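Local structure of epoxyqueuosine reductase (Streptococcus thermophilus, 5D6S) at residues L32-M37 with S44-T49; T258-C263 with A289-L294; L321-I326 with T354-W359. The protein is an iron-sulfur protein of the QueG family that holds cobalamin and two iron/sulfur clusters in one chain. One frame throughout, in Å; residues are numbered along the deposited sequence.

Contact 1: L32-M37 with S44-T49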
loop_
_atom_site.group_PDB
_atom_site.type_symbol
_atom_site.label_atom_id
_atom_site.label_comp_id
_atom_site.label_asym_id
_atom_site.label_seq_id
_atom_site.Cartn_x
_atom_site.Cartn_y
_atom_site.Cartn_z
ATOM N N LEU A 32 1.509 24.329 -22.177
ATOM C CA LEU A 32 2.321 23.553 -23.117
ATOM C C LEU A 32 3.754 23.473 -22.594
ATOM O O LEU A 32 4.435 22.472 -22.793
ATOM C CB LEU A 32 2.281 24.180 -24.520
ATOM C CG LEU A 32 2.422 23.225 -25.712
ATOM C CD1 LEU A 32 1.984 23.922 -26.997
ATOM C CD2 LEU A 32 3.836 22.672 -25.879
ATOM N N GLU A 33 4.200 24.534 -21.927
ATOM C CA GLU A 33 5.562 24.592 -21.369
ATOM C C GLU A 33 5.746 23.674 -20.172
ATOM O O GLU A 33 6.797 23.055 -20.018
ATOM C CB GLU A 33 5.948 26.030 -20.977
ATOM C CG GLU A 33 6.674 26.809 -22.067
ATOM C CD GLU A 33 7.857 26.043 -22.631
ATOM O OE1 GLU A 33 8.555 25.352 -21.844
ATOM O OE2 GLU A 33 8.082 26.129 -23.862
ATOM N N ILE A 34 4.724 23.614 -19.320
ATOM C CA ILE A 34 4.695 22.709 -18.168
ATOM C C ILE A 34 4.775 21.281 -18.673
ATOM O O ILE A 34 5.716 20.562 -18.348
ATOM C CB ILE A 34 3.429 22.929 -17.314
ATOM C CG1 ILE A 34 3.611 24.172 -16.450
ATOM C CG2 ILE A 34 3.156 21.736 -16.419
ATOM C CD1 ILE A 34 2.345 24.650 -15.765
ATOM N N GLN A 35 3.806 20.890 -19.499
ATOM C CA GLN A 35 3.793 19.559 -20.123
ATOM C C GLN A 35 5.159 19.188 -20.705
ATOM O O GLN A 35 5.609 18.053 -20.586
ATOM C CB GLN A 35 2.720 19.484 -21.216
ATOM C CG GLN A 35 1.285 19.546 -20.703
ATOM C CD GLN A 35 0.242 19.532 -21.813
ATOM O OE1 GLN A 35 0.578 19.508 -22.994
ATOM N NE2 GLN A 35 -1.033 19.553 -21.433
ATOM N N LYS A 36 5.807 20.168 -21.319
ATOM C CA LYS A 36 7.136 19.997 -21.907
ATOM C C LYS A 36 8.171 19.592 -20.838
ATOM O O LYS A 36 8.921 18.622 -21.029
ATOM C CB LYS A 36 7.535 21.274 -22.701
ATOM C CG LYS A 36 9.019 21.630 -22.770
ATOM C CD LYS A 36 9.827 20.646 -23.604
ATOM C CE LYS A 36 11.328 20.759 -23.330
ATOM N NZ LYS A 36 11.997 19.422 -23.381
ATOM N N MET A 37 8.202 20.312 -19.713
ATOM C CA MET A 37 9.162 20.001 -18.626
ATOM C C MET A 37 8.706 18.837 -17.720
ATOM O O MET A 37 9.531 18.221 -17.036
ATOM C CB MET A 37 9.555 21.244 -17.800
ATOM C CG MET A 37 8.427 22.012 -17.135
ATOM S SD MET A 37 9.015 23.613 -16.533
ATOM C CE MET A 37 7.471 24.474 -16.241
ATOM N N SER A 44 5.092 10.657 -15.919
ATOM C CA SER A 44 4.482 9.842 -16.963
ATOM C C SER A 44 3.158 10.391 -17.499
ATOM O O SER A 44 2.665 9.948 -18.547
ATOM C CB SER A 44 4.264 8.406 -16.454
ATOM O OG SER A 44 5.504 7.779 -16.193
ATOM N N LYS A 45 2.554 11.303 -16.762
ATOM C CA LYS A 45 1.278 11.903 -17.172
ATOM C C LYS A 45 1.035 13.118 -16.318
ATOM O O LYS A 45 1.499 13.176 -15.184
ATOM C CB LYS A 45 0.105 10.943 -17.000
ATOM C CG LYS A 45 -0.595 10.552 -18.274
ATOM C CD LYS A 45 -1.619 9.456 -18.001
ATOM C CE LYS A 45 -2.575 9.262 -19.161
ATOM N NZ LYS A 45 -3.711 10.203 -19.054
ATOM N N ILE A 46 0.294 14.072 -16.864
ATOM C CA ILE A 46 -0.000 15.310 -16.157
ATOM C C ILE A 46 -1.355 15.813 -16.577
ATOM O O ILE A 46 -1.837 15.534 -17.675
ATOM C CB ILE A 46 1.097 16.354 -16.381
ATOM C CG1 ILE A 46 0.873 17.576 -15.503
ATOM C CG2 ILE A 46 1.204 16.726 -17.857
ATOM C CD1 ILE A 46 2.150 18.353 -15.261
ATOM N N GLY A 47 -1.988 16.522 -15.670
ATOM C CA GLY A 47 -3.379 16.908 -15.826
ATOM C C GLY A 47 -3.574 18.234 -15.117
ATOM O O GLY A 47 -2.721 18.644 -14.334
ATOM N N PHE A 48 -4.684 18.910 -15.423
ATOM C CA PHE A 48 -4.978 20.217 -14.856
ATOM C C PHE A 48 -6.437 20.260 -14.489
ATOM O O PHE A 48 -7.283 19.668 -15.150
ATOM C CB PHE A 48 -4.653 21.330 -15.845
ATOM C CG PHE A 48 -3.222 21.341 -16.293
ATOM C CD1 PHE A 48 -2.811 20.522 -17.340
ATOM C CD2 PHE A 48 -2.279 22.140 -15.653
ATOM C CE1 PHE A 48 -1.485 20.500 -17.752
ATOM C CE2 PHE A 48 -0.949 22.126 -16.067
ATOM C CZ PHE A 48 -0.550 21.307 -17.126
ATOM N N THR A 49 -6.733 20.946 -13.401
ATOM C CA THR A 49 -8.111 21.082 -12.972
ATOM C C THR A 49 -8.210 22.301 -12.080
ATOM O O THR A 49 -7.206 22.869 -11.658
ATOM C CB THR A 49 -8.628 19.833 -12.244
ATOM O OG1 THR A 49 -9.854 20.146 -11.571
ATOM C CG2 THR A 49 -7.623 19.360 -11.231
#

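Contact 2: T258-C263 with A289-L294. With SF4 (iron/sulfur cluster), chain G.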
loop_
_atom_site.group_PDB
_atom_site.type_symbol
_atom_site.label_atom_id
_atom_site.label_comp_id
_atom_site.label_asym_id
_atom_site.label_seq_id
_atom_site.Cartn_x
_atom_site.Cartn_y
_atom_site.Cartn_z
ATOM N N THR A 258 1.555 -15.268 0.819
ATOM C CA THR A 258 2.954 -14.881 1.090
ATOM C C THR A 258 3.213 -13.406 0.833
ATOM O O THR A 258 4.333 -12.952 0.870
ATOM C CB THR A 258 3.934 -15.709 0.224
ATOM O OG1 THR A 258 3.673 -15.476 -1.169
ATOM C CG2 THR A 258 3.772 -17.192 0.525
ATOM N N VAL A 259 2.161 -12.643 0.591
ATOM C CA VAL A 259 2.301 -11.207 0.344
ATOM C C VAL A 259 2.343 -10.501 1.684
ATOM O O VAL A 259 1.291 -10.313 2.311
ATOM C CB VAL A 259 1.141 -10.648 -0.512
ATOM C CG1 VAL A 259 1.367 -9.183 -0.790
ATOM C CG2 VAL A 259 1.046 -11.383 -1.844
ATOM N N ILE A 260 3.547 -10.111 2.104
ATOM C CA ILE A 260 3.764 -9.568 3.437
ATOM C C ILE A 260 3.626 -8.060 3.540
ATOM O O ILE A 260 3.807 -7.487 4.607
ATOM C CB ILE A 260 5.148 -9.942 4.007
ATOM C CG1 ILE A 260 6.264 -9.259 3.239
ATOM C CG2 ILE A 260 5.315 -11.456 4.065
ATOM C CD1 ILE A 260 7.655 -9.619 3.719
ATOM N N TYR A 261 3.298 -7.414 2.442
ATOM C CA TYR A 261 3.018 -5.968 2.445
ATOM C C TYR A 261 2.157 -5.574 1.238
ATOM O O TYR A 261 2.525 -5.804 0.092
ATOM C CB TYR A 261 4.307 -5.136 2.446
ATOM C CG TYR A 261 4.029 -3.684 2.723
ATOM C CD1 TYR A 261 3.782 -3.252 4.013
ATOM C CD2 TYR A 261 3.957 -2.746 1.692
ATOM C CE1 TYR A 261 3.478 -1.924 4.289
ATOM C CE2 TYR A 261 3.677 -1.412 1.959
ATOM C CZ TYR A 261 3.420 -1.011 3.267
ATOM O OH TYR A 261 3.095 0.298 3.565
ATOM N N GLY A 262 0.992 -4.998 1.504
ATOM C CA GLY A 262 0.089 -4.601 0.435
ATOM C C GLY A 262 -0.658 -5.773 -0.168
ATOM O O GLY A 262 -0.497 -6.928 0.252
ATOM N N CYS A 263 -1.515 -5.436 -1.130
ATOM C CA CYS A 263 -2.278 -6.366 -1.910
ATOM C C CYS A 263 -2.455 -5.745 -3.291
ATOM O O CYS A 263 -2.784 -4.562 -3.406
ATOM C CB CYS A 263 -3.629 -6.623 -1.224
ATOM S SG CYS A 263 -4.802 -7.676 -2.093
ATOM N N ALA A 289 12.269 -6.961 -3.012
ATOM C CA ALA A 289 10.931 -7.099 -3.550
ATOM C C ALA A 289 10.370 -8.483 -3.311
ATOM O O ALA A 289 9.168 -8.701 -3.432
ATOM C CB ALA A 289 10.929 -6.791 -5.041
ATOM N N MET A 290 11.240 -9.438 -3.020
ATOM C CA MET A 290 10.815 -10.815 -2.745
ATOM C C MET A 290 11.762 -11.362 -1.695
ATOM O O MET A 290 12.614 -12.183 -1.995
ATOM C CB MET A 290 10.820 -11.647 -4.028
ATOM C CG MET A 290 9.699 -11.238 -4.967
ATOM S SD MET A 290 9.318 -12.433 -6.245
ATOM C CE MET A 290 7.839 -11.696 -6.951
ATOM N N PRO A 291 11.619 -10.866 -0.456
ATOM C CA PRO A 291 12.602 -11.130 0.568
ATOM C C PRO A 291 12.538 -12.517 1.130
ATOM O O PRO A 291 11.472 -13.121 1.229
ATOM C CB PRO A 291 12.280 -10.091 1.638
ATOM C CG PRO A 291 10.835 -9.839 1.487
ATOM C CD PRO A 291 10.512 -10.027 0.048
ATOM N N GLU A 292 13.711 -13.026 1.449
ATOM C CA GLU A 292 13.855 -14.341 2.043
ATOM C C GLU A 292 13.373 -14.185 3.479
ATOM O O GLU A 292 13.828 -13.299 4.205
ATOM C CB GLU A 292 15.326 -14.800 1.978
ATOM C CG GLU A 292 15.888 -14.973 0.553
ATOM C CD GLU A 292 17.390 -15.238 0.536
ATOM O OE1 GLU A 292 17.817 -16.402 0.320
ATOM O OE2 GLU A 292 18.149 -14.288 0.794
ATOM N N LEU A 293 12.434 -15.029 3.876
ATOM C CA LEU A 293 11.674 -14.812 5.101
ATOM C C LEU A 293 12.479 -15.034 6.385
ATOM O O LEU A 293 12.494 -14.161 7.244
ATOM C CB LEU A 293 10.425 -15.686 5.105
ATOM C CG LEU A 293 9.499 -15.326 3.913
ATOM C CD1 LEU A 293 8.512 -16.448 3.634
ATOM C CD2 LEU A 293 8.783 -14.015 4.168
ATOM N N LEU A 294 13.159 -16.170 6.525
ATOM C CA LEU A 294 13.859 -16.450 7.768
ATOM C C LEU A 294 15.008 -15.466 7.988
ATOM O O LEU A 294 15.248 -15.036 9.139
ATOM C CB LEU A 294 14.334 -17.900 7.830
ATOM C CG LEU A 294 13.203 -18.913 8.011
ATOM C CD1 LEU A 294 13.661 -20.299 7.583
ATOM C CD2 LEU A 294 12.710 -18.907 9.458
HETATM FE FE1 SF4 G . -7.807 -4.661 -0.834
HETATM FE FE2 SF4 G . -6.860 -6.750 -2.011
HETATM FE FE3 SF4 G . -7.944 -4.839 -3.418
HETATM FE FE4 SF4 G . -9.429 -6.366 -1.983
HETATM S S1 SF4 G . -8.243 -6.917 -3.604
HETATM S S2 SF4 G . -9.466 -4.283 -2.087
HETATM S S3 SF4 G . -8.081 -6.715 -0.341
HETATM S S4 SF4 G . -6.213 -4.732 -2.220
#

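Contact 3: L321-I326 with T354-W359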
loop_
_atom_site.group_PDB
_atom_site.type_symbol
_atom_site.label_atom_id
_atom_site.label_comp_id
_atom_site.label_asym_id
_atom_site.label_seq_id
_atom_site.Cartn_x
_atom_site.Cartn_y
_atom_site.Cartn_z
ATOM N N LEU A 321 6.048 -6.062 9.475
ATOM C CA LEU A 321 6.550 -6.936 8.425
ATOM C C LEU A 321 7.004 -8.280 8.948
ATOM O O LEU A 321 6.708 -9.291 8.338
ATOM C CB LEU A 321 7.683 -6.249 7.658
ATOM C CG LEU A 321 7.278 -4.885 7.076
ATOM C CD1 LEU A 321 8.421 -4.299 6.278
ATOM C CD2 LEU A 321 6.052 -5.029 6.187
ATOM N N GLN A 322 7.698 -8.315 10.088
ATOM C CA GLN A 322 8.136 -9.595 10.637
ATOM C C GLN A 322 6.941 -10.430 11.098
ATOM O O GLN A 322 6.928 -11.645 10.913
ATOM C CB GLN A 322 9.165 -9.387 11.739
ATOM C CG GLN A 322 10.476 -8.846 11.168
ATOM C CD GLN A 322 11.554 -8.577 12.204
ATOM O OE1 GLN A 322 11.260 -8.301 13.371
ATOM N NE2 GLN A 322 12.814 -8.635 11.771
ATOM N N ARG A 323 5.929 -9.781 11.682
ATOM C CA ARG A 323 4.688 -10.479 11.972
ATOM C C ARG A 323 4.176 -11.161 10.688
ATOM O O ARG A 323 3.819 -12.325 10.693
ATOM C CB ARG A 323 3.596 -9.512 12.533
ATOM C CG ARG A 323 2.186 -10.043 12.296
ATOM C CD ARG A 323 1.056 -9.417 13.072
ATOM N NE ARG A 323 0.425 -8.139 12.656
ATOM C CZ ARG A 323 0.596 -7.447 11.537
ATOM N NH1 ARG A 323 1.396 -7.822 10.552
ATOM N NH2 ARG A 323 -0.061 -6.318 11.403
ATOM N N ASN A 324 4.088 -10.380 9.609
ATOM C CA ASN A 324 3.559 -10.866 8.348
ATOM C C ASN A 324 4.402 -12.007 7.786
ATOM O O ASN A 324 3.878 -12.957 7.216
ATOM C CB ASN A 324 3.499 -9.739 7.310
ATOM C CG ASN A 324 2.566 -8.627 7.723
ATOM O OD1 ASN A 324 1.710 -8.816 8.581
ATOM N ND2 ASN A 324 2.711 -7.467 7.110
ATOM N N ALA A 325 5.703 -11.915 7.984
ATOM C CA ALA A 325 6.609 -12.924 7.500
ATOM C C ALA A 325 6.373 -14.223 8.226
ATOM O O ALA A 325 6.434 -15.300 7.618
ATOM C CB ALA A 325 8.061 -12.457 7.661
ATOM N N ILE A 326 6.114 -14.144 9.533
ATOM C CA ILE A 326 5.756 -15.350 10.307
ATOM C C ILE A 326 4.494 -15.947 9.722
ATOM O O ILE A 326 4.381 -17.163 9.542
ATOM C CB ILE A 326 5.567 -15.042 11.784
ATOM C CG1 ILE A 326 6.925 -14.741 12.411
ATOM C CG2 ILE A 326 4.929 -16.224 12.491
ATOM C CD1 ILE A 326 6.812 -13.982 13.701
ATOM N N THR A 354 5.452 -13.448 19.244
ATOM C CA THR A 354 5.277 -14.674 19.989
ATOM C C THR A 354 3.928 -15.306 19.701
ATOM O O THR A 354 3.818 -16.493 19.378
ATOM C CB THR A 354 5.405 -14.415 21.496
ATOM O OG1 THR A 354 6.727 -13.955 21.804
ATOM C CG2 THR A 354 5.124 -15.699 22.308
ATOM N N ALA A 355 2.876 -14.522 19.868
ATOM C CA ALA A 355 1.513 -15.047 19.697
ATOM C C ALA A 355 1.297 -15.509 18.262
ATOM O O ALA A 355 0.643 -16.500 17.989
ATOM C CB ALA A 355 0.506 -13.996 20.063
ATOM N N THR A 356 1.872 -14.781 17.337
ATOM C CA THR A 356 1.716 -15.139 15.920
ATOM C C THR A 356 2.471 -16.449 15.668
ATOM O O THR A 356 1.934 -17.368 15.067
ATOM C CB THR A 356 2.204 -14.018 15.022
ATOM O OG1 THR A 356 1.523 -12.807 15.393
ATOM C CG2 THR A 356 1.946 -14.349 13.600
ATOM N N ALA A 357 3.672 -16.554 16.229
ATOM C CA ALA A 357 4.479 -17.765 16.108
ATOM C C ALA A 357 3.790 -19.003 16.714
ATOM O O ALA A 357 3.833 -20.075 16.124
ATOM C CB ALA A 357 5.844 -17.563 16.738
ATOM N N ILE A 358 3.158 -18.854 17.877
ATOM C CA ILE A 358 2.429 -19.962 18.481
ATOM C C ILE A 358 1.362 -20.494 17.534
ATOM O O ILE A 358 1.306 -21.687 17.262
ATOM C CB ILE A 358 1.775 -19.525 19.800
ATOM C CG1 ILE A 358 2.856 -19.422 20.877
ATOM C CG2 ILE A 358 0.708 -20.518 20.221
ATOM C CD1 ILE A 358 2.358 -18.763 22.118
ATOM N N TRP A 359 0.576 -19.579 16.957
ATOM C CA TRP A 359 -0.353 -19.936 15.914
ATOM C C TRP A 359 0.358 -20.656 14.776
ATOM O O TRP A 359 -0.116 -21.673 14.281
ATOM C CB TRP A 359 -1.058 -18.680 15.362
ATOM C CG TRP A 359 -1.915 -18.935 14.139
ATOM C CD1 TRP A 359 -3.133 -19.545 14.110
ATOM C CD2 TRP A 359 -1.602 -18.611 12.790
ATOM N NE1 TRP A 359 -3.611 -19.604 12.818
ATOM C CE2 TRP A 359 -2.694 -19.028 11.990
ATOM C CE3 TRP A 359 -0.526 -17.992 12.176
ATOM C CZ2 TRP A 359 -2.718 -18.863 10.610
ATOM C CZ3 TRP A 359 -0.549 -17.819 10.774
ATOM C CH2 TRP A 359 -1.634 -18.256 10.018
#

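Contact 1: L32-M37 with S44-T49
Ile34 on the helix 30-40 and Ile46 on the strand 45-50 meet with their methyl branches at the heart of this helix-on-sheet contact: Ile34 CG2 lies 3.7 Å from Ile46 CD1, and one side chain lies roughly perpendicular to the other. The same Ile34 CG2 also reaches the Phe48 ring, coming in at its edge, near the ring plane, 3.8 Å from Phe48 CZ. One methyl thus sits against both residues, because CG2 of Ile34 stands anti to the backbone N and is carried to the strand side of the helix, while CG1 stands beside that N (chi1 -78°). Beta-branched isoleucine suits the strand as well as this seam, and Phe48, two residues on from Ile46, presents its ring on the same side.

Gln35 forms the looser flank. Its extended chain lays CG 4.0 Å from Ile46 CG2 and brings NE2 to 3.8 Å from Phe48 CE1, with the amide plane turned 42° from the ring. A long, polar-ended residue fits here, since its methylenes can lie against apolar groups while it remains partly exposed. Ile143 of helix 128-144 packs on Ile34, extending the apolar side. Segment 32-37 runs roughly antiparallel to strand residues 45-49, at 155°, and what joins them is mainly van der Waals contact, the Gln35 amide included, so the fit depends on shape rather than on polar bonding.

Contact 2: T258-C263 with A289-L294
Ile260 faces the loop at Pro291 and the start of the helix 293-296 with both of its branches, and the way these are splayed defines the contact. The longer branch, CG1 with CD1, takes the position between the backbone N and the carbonyl carbon (chi1 68°) and runs on extended, so that CD1 arrives 3.9 Å from Pro291 CG. Here the isoleucine branch and the proline ring run alongside one another, pointing opposite ways, methyl against ring carbon. The shorter branch, CG2, lies beside the backbone N and turns to Leu293, where it meets CD2 at 4.3 Å, a more relaxed approach. Three buried apolar residues therefore share one small patch. Isoleucine fits because its fork serves two neighbours at once; proline offers a compact hydrocarbon ring in a loop, with no backbone N-H to satisfy; and leucine, directly after the N-cap residue Glu292, turns its branched end inward from the first turn of the helix.

Beyond this patch the segment 258-263 leads to the cofactors. Cys263 SG binds iron FE2 of an iron/sulfur cluster at 2.3 Å, a thiolate ligand of the kind that holds such clusters, and its backbone N is hydrogen-bonded to cobalamin. Gly262, just before it, has a positive phi of 77°, a conformation readily adopted without a side chain.

The loop 258-263 follows helix 250-255 and precedes helix 265-268. Backbone bonds join both segments to residues 115-120, Ile260 with Lys118 and Pro291 with Gly117, while Leu293 also packs on Ala325 and Leu329 of the helix 318-331.

Contact 3: L321-I326 with T354-W359
In Ile326, CG1 lies beside the residue's own backbone N (chi1 -71°), and in Thr356 OG1 does the same; this leaves each CG2 anti to that N and sends the two methyl groups toward one another across a pair of packed helices. The segments 321-326 and 354-359 belong to the helical C-terminal part of the chain, and their arrangement is consistent with a HEAT-like helical array: the axes of these two segments run almost parallel, at 8°, and come within 9.5 Å. Ile326 CG2 lies 3.7 Å from Thr356 CG2, the side chains crossing obliquely. It also reaches the backbone of the facing helix, 4.0 Å from Ala357 CA, a close approach made possible by the small alanine, whose methyl leaves room for the isoleucine.

Thr356 suits its place by having two unlike branches. The methyl joins the apolar seam, whereas OG1 is hydrogen-bonded to the carbonyl O of Ile352, one turn earlier in its own helix. A buried hydroxyl is thereby satisfied without a partner across the interface.

Arg323 borders the seam with aliphatic carbon. Its chain is extended as far as CD; these methylenes line the interface, and the bend at chi3 (81°) turns the guanidinium out of it, toward Gly246, whose O is hydrogen-bonded to Arg323 NE. A buried arginine can in this way serve as part of a helix interface. Leu341 of helix 338-347 packs on both Ile326 and Ala357, closing one flank of the pair. Where the arginine passes the threonine, Arg323 CD stands 4.1 Å from Thr356 OG1.

In the fold
From the N terminus, contact 1 comes first and closes a connection of six residues, half of it helical, folding helix 30-40 onto an edge strand, 45-50, of the four-stranded antiparallel sheet. Contact 2 opens some two hundred residues later and spans 25 residues, linking the cluster-binding region to the loop leading into helix 293-296 and to its first residue; contact 3 spans 27, largely helical, and joins helices 318-331 and 351-364. The three follow in series, and none nests in or crosses another. Contact 1 lies across the chain's centre from the others. Contacts 2 and 3 touch directly: Ile260 O is 2.7 Å from Asn324 ND2, probably hydrogen-bonded, tying the cofactor region to the helical C-terminal part.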